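Local coordinates for Tubulin/ftsz, gtpase (Methanosaeta thermophila, PDB 3ZID), which binds GTP, has GTPase activity, and is a tubulin- and FtsZ-like cytoskeletal protein thought to take part in controlling archaeal cell shape, at residues V4-C12 with T116-M124. Sequence-based numbering, arbitrary orientation.
Sequences VLMLGVGQC and TGSSFSPLM. With GDP (guanosine-5'-diphosphate), chain C.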
ATOM      1  N   VAL A   4      -3.834 -13.323 -11.891  1.00 25.32           N
ATOM      2  CA  VAL A   4      -3.670 -12.228 -10.956  1.00 22.40           C
ATOM      3  C   VAL A   4      -4.947 -11.422 -10.869  1.00 20.52           C
ATOM      4  O   VAL A   4      -5.539 -11.058 -11.885  1.00 21.85           O
ATOM      5  CB  VAL A   4      -2.509 -11.292 -11.376  1.00 23.51           C
ATOM      6  CG1 VAL A   4      -2.268 -10.201 -10.307  1.00 15.91           C
ATOM      7  CG2 VAL A   4      -1.242 -12.100 -11.626  1.00 23.53           C
ATOM      8  N   LEU A   5      -5.367 -11.133  -9.650  1.00 20.84           N
ATOM      9  CA  LEU A   5      -6.500 -10.249  -9.443  1.00 16.94           C
ATOM     10  C   LEU A   5      -5.997  -8.994  -8.761  1.00 21.14           C
ATOM     11  O   LEU A   5      -5.277  -9.069  -7.760  1.00 24.90           O
ATOM     12  CB  LEU A   5      -7.563 -10.943  -8.576  1.00 17.99           C
ATOM     13  CG  LEU A   5      -8.783 -10.096  -8.191  1.00 26.14           C
ATOM     14  CD1 LEU A   5      -9.559  -9.667  -9.429  1.00 18.95           C
ATOM     15  CD2 LEU A   5      -9.701 -10.859  -7.232  1.00 31.93           C
ATOM     16  N   MET A   6      -6.348  -7.832  -9.299  1.00 23.12           N
ATOM     17  CA  MET A   6      -6.034  -6.572  -8.618  1.00 19.54           C
ATOM     18  C   MET A   6      -7.308  -5.818  -8.283  1.00 23.59           C
ATOM     19  O   MET A   6      -8.139  -5.591  -9.165  1.00 19.97           O
ATOM     20  CB  MET A   6      -5.096  -5.720  -9.445  1.00 18.35           C
ATOM     21  CG  MET A   6      -3.827  -6.493  -9.806  1.00 26.79           C
ATOM     22  SD  MET A   6      -2.627  -5.509 -10.692  1.00 34.42           S
ATOM     23  CE  MET A   6      -1.906  -4.554  -9.368  1.00 30.09           C
ATOM     24  N   LEU A   7      -7.467  -5.489  -7.003  1.00 15.91           N
ATOM     25  CA  LEU A   7      -8.667  -4.829  -6.473  1.00 17.94           C
ATOM     26  C   LEU A   7      -8.291  -3.467  -5.923  1.00 22.78           C
ATOM     27  O   LEU A   7      -7.544  -3.384  -4.945  1.00 28.91           O
ATOM     28  CB  LEU A   7      -9.236  -5.655  -5.324  1.00 20.32           C
ATOM     29  CG  LEU A   7      -9.601  -7.083  -5.689  1.00 25.51           C
ATOM     30  CD1 LEU A   7     -10.077  -7.855  -4.467  1.00 28.93           C
ATOM     31  CD2 LEU A   7     -10.672  -7.056  -6.760  1.00 25.47           C
ATOM     32  N   GLY A   8      -8.794  -2.402  -6.538  1.00 21.15           N
ATOM     33  CA  GLY A   8      -8.497  -1.062  -6.070  1.00 15.54           C
ATOM     34  C   GLY A   8      -9.708  -0.548  -5.299  1.00 26.13           C
ATOM     35  O   GLY A   8     -10.743  -0.290  -5.887  1.00 28.36           O
ATOM     36  N   VAL A   9      -9.570  -0.400  -3.984  1.00 18.97           N
ATOM     37  CA  VAL A   9     -10.722  -0.145  -3.104  1.00 19.62           C
ATOM     38  C   VAL A   9     -10.673   1.261  -2.526  1.00 19.35           C
ATOM     39  O   VAL A   9      -9.667   1.676  -1.944  1.00 19.71           O
ATOM     40  CB  VAL A   9     -10.739  -1.172  -1.966  1.00 24.09           C
ATOM     41  CG1 VAL A   9     -11.999  -1.054  -1.115  1.00 26.83           C
ATOM     42  CG2 VAL A   9     -10.590  -2.580  -2.552  1.00 17.13           C
ATOM     43  N   GLY A  10     -11.752   2.012  -2.705  1.00 21.82           N
ATOM     44  CA  GLY A  10     -11.765   3.398  -2.256  1.00 21.21           C
ATOM     45  C   GLY A  10     -11.111   4.286  -3.298  1.00 18.97           C
ATOM     46  O   GLY A  10     -10.576   3.791  -4.292  1.00 19.22           O
ATOM     47  N   GLN A  11     -11.143   5.594  -3.088  1.00 16.32           N
ATOM     48  CA  GLN A  11     -10.598   6.514  -4.089  1.00 24.48           C
ATOM     49  C   GLN A  11      -9.110   6.287  -4.420  1.00 21.32           C
ATOM     50  O   GLN A  11      -8.716   6.215  -5.596  1.00 16.81           O
ATOM     51  CB  GLN A  11     -10.803   7.964  -3.650  1.00 29.72           C
ATOM     52  CG  GLN A  11     -10.095   8.954  -4.557  1.00 34.56           C
ATOM     53  CD  GLN A  11     -10.707  10.321  -4.488  1.00 45.08           C
ATOM     54  OE1 GLN A  11     -11.340  10.783  -5.440  1.00 54.27           O
ATOM     55  NE2 GLN A  11     -10.519  10.986  -3.359  1.00 45.24           N
ATOM     56  N   CYS A  12      -8.289   6.196  -3.376  1.00 20.26           N
ATOM     57  CA  CYS A  12      -6.860   5.991  -3.558  1.00 21.00           C
ATOM     58  C   CYS A  12      -6.609   4.663  -4.288  1.00 21.39           C
ATOM     59  O   CYS A  12      -5.915   4.632  -5.304  1.00 16.71           O
ATOM     60  CB  CYS A  12      -6.142   6.037  -2.215  1.00 16.04           C
ATOM     61  SG  CYS A  12      -4.406   5.594  -2.280  1.00 20.99           S
ATOM     62  N   THR A 116     -13.814   4.107   3.112  1.00 24.61           N
ATOM     63  CA  THR A 116     -14.211   2.969   2.294  1.00 26.48           C
ATOM     64  C   THR A 116     -13.097   1.945   2.152  1.00 25.16           C
ATOM     65  O   THR A 116     -13.243   0.779   2.561  1.00 24.74           O
ATOM     66  CB  THR A 116     -14.733   3.395   0.902  1.00 29.28           C
ATOM     67  OG1 THR A 116     -15.959   4.118   1.043  1.00 32.80           O
ATOM     68  CG2 THR A 116     -14.974   2.175   0.028  1.00 33.07           C
ATOM     69  N   GLY A 117     -11.990   2.369   1.553  1.00 28.05           N
ATOM     70  CA  GLY A 117     -10.887   1.458   1.336  1.00 21.52           C
ATOM     71  C   GLY A 117     -10.420   0.786   2.611  1.00 16.92           C
ATOM     72  O   GLY A 117     -10.314  -0.438   2.692  1.00 21.99           O
ATOM     73  N   SER A 118     -10.179   1.600   3.631  1.00 21.58           N
ATOM     74  CA  SER A 118      -9.560   1.121   4.853  1.00 20.82           C
ATOM     75  C   SER A 118     -10.416   0.144   5.630  1.00 21.69           C
ATOM     76  O   SER A 118      -9.875  -0.645   6.391  1.00 23.47           O
ATOM     77  CB  SER A 118      -9.189   2.294   5.754  1.00 27.49           C
ATOM     78  OG  SER A 118     -10.339   2.829   6.376  1.00 32.36           O
ATOM     79  N   SER A 119     -11.737   0.188   5.438  1.00 22.59           N
ATOM     80  CA  SER A 119     -12.645  -0.714   6.156  1.00 26.33           C
ATOM     81  C   SER A 119     -13.018  -1.944   5.344  1.00 29.10           C
ATOM     82  O   SER A 119     -13.029  -3.059   5.862  1.00 29.97           O
ATOM     83  CB  SER A 119     -13.913   0.016   6.624  1.00 25.49           C
ATOM     84  OG  SER A 119     -14.624   0.589   5.543  1.00 26.23           O
ATOM     85  N   PHE A 120     -13.327  -1.737   4.070  1.00 28.71           N
ATOM     86  CA  PHE A 120     -13.637  -2.837   3.159  1.00 24.73           C
ATOM     87  C   PHE A 120     -12.475  -3.815   3.061  1.00 24.02           C
ATOM     88  O   PHE A 120     -12.666  -5.022   3.019  1.00 30.10           O
ATOM     89  CB  PHE A 120     -13.867  -2.307   1.742  1.00 30.30           C
ATOM     90  CG  PHE A 120     -15.262  -1.825   1.463  1.00 30.05           C
ATOM     91  CD1 PHE A 120     -15.975  -1.079   2.400  1.00 25.83           C
ATOM     92  CD2 PHE A 120     -15.844  -2.089   0.225  1.00 30.60           C
ATOM     93  CE1 PHE A 120     -17.264  -0.629   2.112  1.00 27.99           C
ATOM     94  CE2 PHE A 120     -17.121  -1.651  -0.080  1.00 29.25           C
ATOM     95  CZ  PHE A 120     -17.842  -0.914   0.871  1.00 31.59           C
ATOM     96  N   SER A 121     -11.267  -3.281   2.959  1.00 25.85           N
ATOM     97  CA  SER A 121     -10.133  -4.095   2.533  1.00 24.05           C
ATOM     98  C   SER A 121      -9.779  -5.235   3.486  1.00 23.34           C
ATOM     99  O   SER A 121      -9.633  -6.372   3.050  1.00 23.56           O
ATOM    100  CB  SER A 121      -8.921  -3.227   2.170  1.00 28.40           C
ATOM    101  OG  SER A 121      -9.231  -2.392   1.059  1.00 29.05           O
ATOM    102  N   PRO A 122      -9.652  -4.945   4.790  1.00 30.37           N
ATOM    103  CA  PRO A 122      -9.400  -6.070   5.696  1.00 26.34           C
ATOM    104  C   PRO A 122     -10.549  -7.058   5.702  1.00 27.53           C
ATOM    105  O   PRO A 122     -10.289  -8.258   5.825  1.00 33.34           O
ATOM    106  CB  PRO A 122      -9.263  -5.402   7.061  1.00 28.83           C
ATOM    107  CG  PRO A 122      -8.836  -3.994   6.742  1.00 30.27           C
ATOM    108  CD  PRO A 122      -9.532  -3.645   5.477  1.00 30.03           C
ATOM    109  N   LEU A 123     -11.784  -6.568   5.572  1.00 27.47           N
ATOM    110  CA  LEU A 123     -12.954  -7.450   5.547  1.00 29.43           C
ATOM    111  C   LEU A 123     -12.945  -8.326   4.321  1.00 31.49           C
ATOM    112  O   LEU A 123     -13.225  -9.530   4.393  1.00 34.40           O
ATOM    113  CB  LEU A 123     -14.266  -6.649   5.584  1.00 30.14           C
ATOM    114  CG  LEU A 123     -14.466  -5.825   6.854  1.00 31.36           C
ATOM    115  CD1 LEU A 123     -15.821  -5.081   6.955  1.00 30.87           C
ATOM    116  CD2 LEU A 123     -14.311  -6.765   7.961  1.00 33.55           C
ATOM    117  N   MET A 124     -12.611  -7.708   3.191  1.00 28.34           N
ATOM    118  CA  MET A 124     -12.580  -8.393   1.905  1.00 26.72           C
ATOM    119  C   MET A 124     -11.463  -9.433   1.874  1.00 27.95           C
ATOM    120  O   MET A 124     -11.610 -10.506   1.298  1.00 30.02           O
ATOM    121  CB  MET A 124     -12.387  -7.374   0.781  1.00 29.10           C
ATOM    122  CG  MET A 124     -12.872  -7.851  -0.589  1.00 34.72           C
ATOM    123  SD  MET A 124     -12.722  -6.557  -1.840  1.00 51.80           S
ATOM    124  CE  MET A 124     -13.255  -5.145  -0.895  1.00 32.20           C
TER
HETATM  125  PB  GDP C 999     -11.898   6.376   0.747  1.00 21.50           P
HETATM  126  O1B GDP C 999     -11.286   4.998   0.937  1.00 19.75           O
HETATM  127  O2B GDP C 999     -12.389   6.530  -0.679  1.00 20.81           O
HETATM  128  O3B GDP C 999     -13.050   6.524   1.725  1.00 21.17           O
HETATM  129  O3A GDP C 999     -10.817   7.501   1.120  1.00 30.29           O
HETATM  130  PA  GDP C 999      -9.451   7.710   0.303  1.00 21.73           P
HETATM  131  O1A GDP C 999      -9.499   8.966  -0.496  1.00 19.00           O
HETATM  132  O2A GDP C 999      -9.054   6.511  -0.531  1.00 22.06           O
HETATM  133  O5' GDP C 999      -8.441   7.814   1.527  1.00 25.02           O
HETATM  134  C5' GDP C 999      -7.830   9.064   1.810  1.00 26.63           C
HETATM  135  C4' GDP C 999      -6.340   8.817   1.996  1.00 22.92           C
HETATM  136  O4' GDP C 999      -5.809   8.369   0.748  1.00 18.04           O
HETATM  137  C3' GDP C 999      -5.664  10.119   2.326  1.00 15.33           C
HETATM  138  O3' GDP C 999      -4.489   9.791   3.062  1.00 22.01           O
HETATM  139  C2' GDP C 999      -5.306  10.651   0.965  1.00 21.96           C
HETATM  140  O2' GDP C 999      -4.168  11.500   1.066  1.00 20.99           O
HETATM  141  C1' GDP C 999      -4.953   9.383   0.214  1.00 19.80           C
HETATM  142  N9  GDP C 999      -5.236   9.408  -1.222  1.00 18.52           N
HETATM  143  C8  GDP C 999      -6.401   9.720  -1.822  1.00 17.14           C
HETATM  144  N7  GDP C 999      -6.298   9.564  -3.164  1.00 24.03           N
HETATM  145  C5  GDP C 999      -5.041   9.145  -3.417  1.00 17.03           C
HETATM  146  C6  GDP C 999      -4.270   8.772  -4.606  1.00 14.57           C
HETATM  147  O6  GDP C 999      -4.779   8.853  -5.731  1.00 21.86           O
HETATM  148  N1  GDP C 999      -3.011   8.372  -4.436  1.00 14.27           N
HETATM  149  C2  GDP C 999      -2.433   8.296  -3.230  1.00 17.84           C
HETATM  150  N2  GDP C 999      -1.147   7.889  -3.163  1.00 17.35           N
HETATM  151  N3  GDP C 999      -3.068   8.616  -2.077  1.00 18.13           N
HETATM  152  C4  GDP C 999      -4.354   9.028  -2.128  1.00 20.20           C
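V9, the last residue of strand 3-9, presses its side chain onto the first turns of helix 117-131 beside the GDP phosphates, in the nucleotide site of the tubulin/FtsZ GTPase fold. A beta-branched valine suits this place because each of its carbons has a partner. CB lies 3.6 Å from S121 OG. CG1, anti to the backbone N (chi1 -173°), is sent to the helix, where it meets F120 CB at 3.6 Å and also G117 CA. CG2, on the side of the earlier strand residues, lies beside S121 OG and meets M124 CE tip to tip. M124 bends at chi3, and its SD packs against L7 CD1 at 3.9 Å; a flexible thioether can thus serve two aliphatic neighbours. F120 carries T116 CG2 over the centre of one ring face, while F86 packs edge-to-face with the ring. S121 is small enough for its OG to lie against V9 CB while donating to G117 O at 2.8 Å; S121 N reaches that oxygen from the opposite face of the carbonyl plane. With an alanine here OG is gone, and G117 O would probably keep only the amide of that pair while V9 CB would lose its nearest neighbour on the helix. Beyond the valine the backbones close to 4.2 Å between G10 CA and G117 CA. At G10, phi 83° and psi 175° would jam a CB against V9 O, and it would strike GDP O1B and G117 N; one on G117 would hit V9 O. Without these CB atoms the diphosphate can come close, and backbone amides hold it: C12 N bonds O2A of the alpha phosphate; on the beta phosphate Q11 N bonds O2B, T116 N O3B, and G117 N O1B at 2.8 Å.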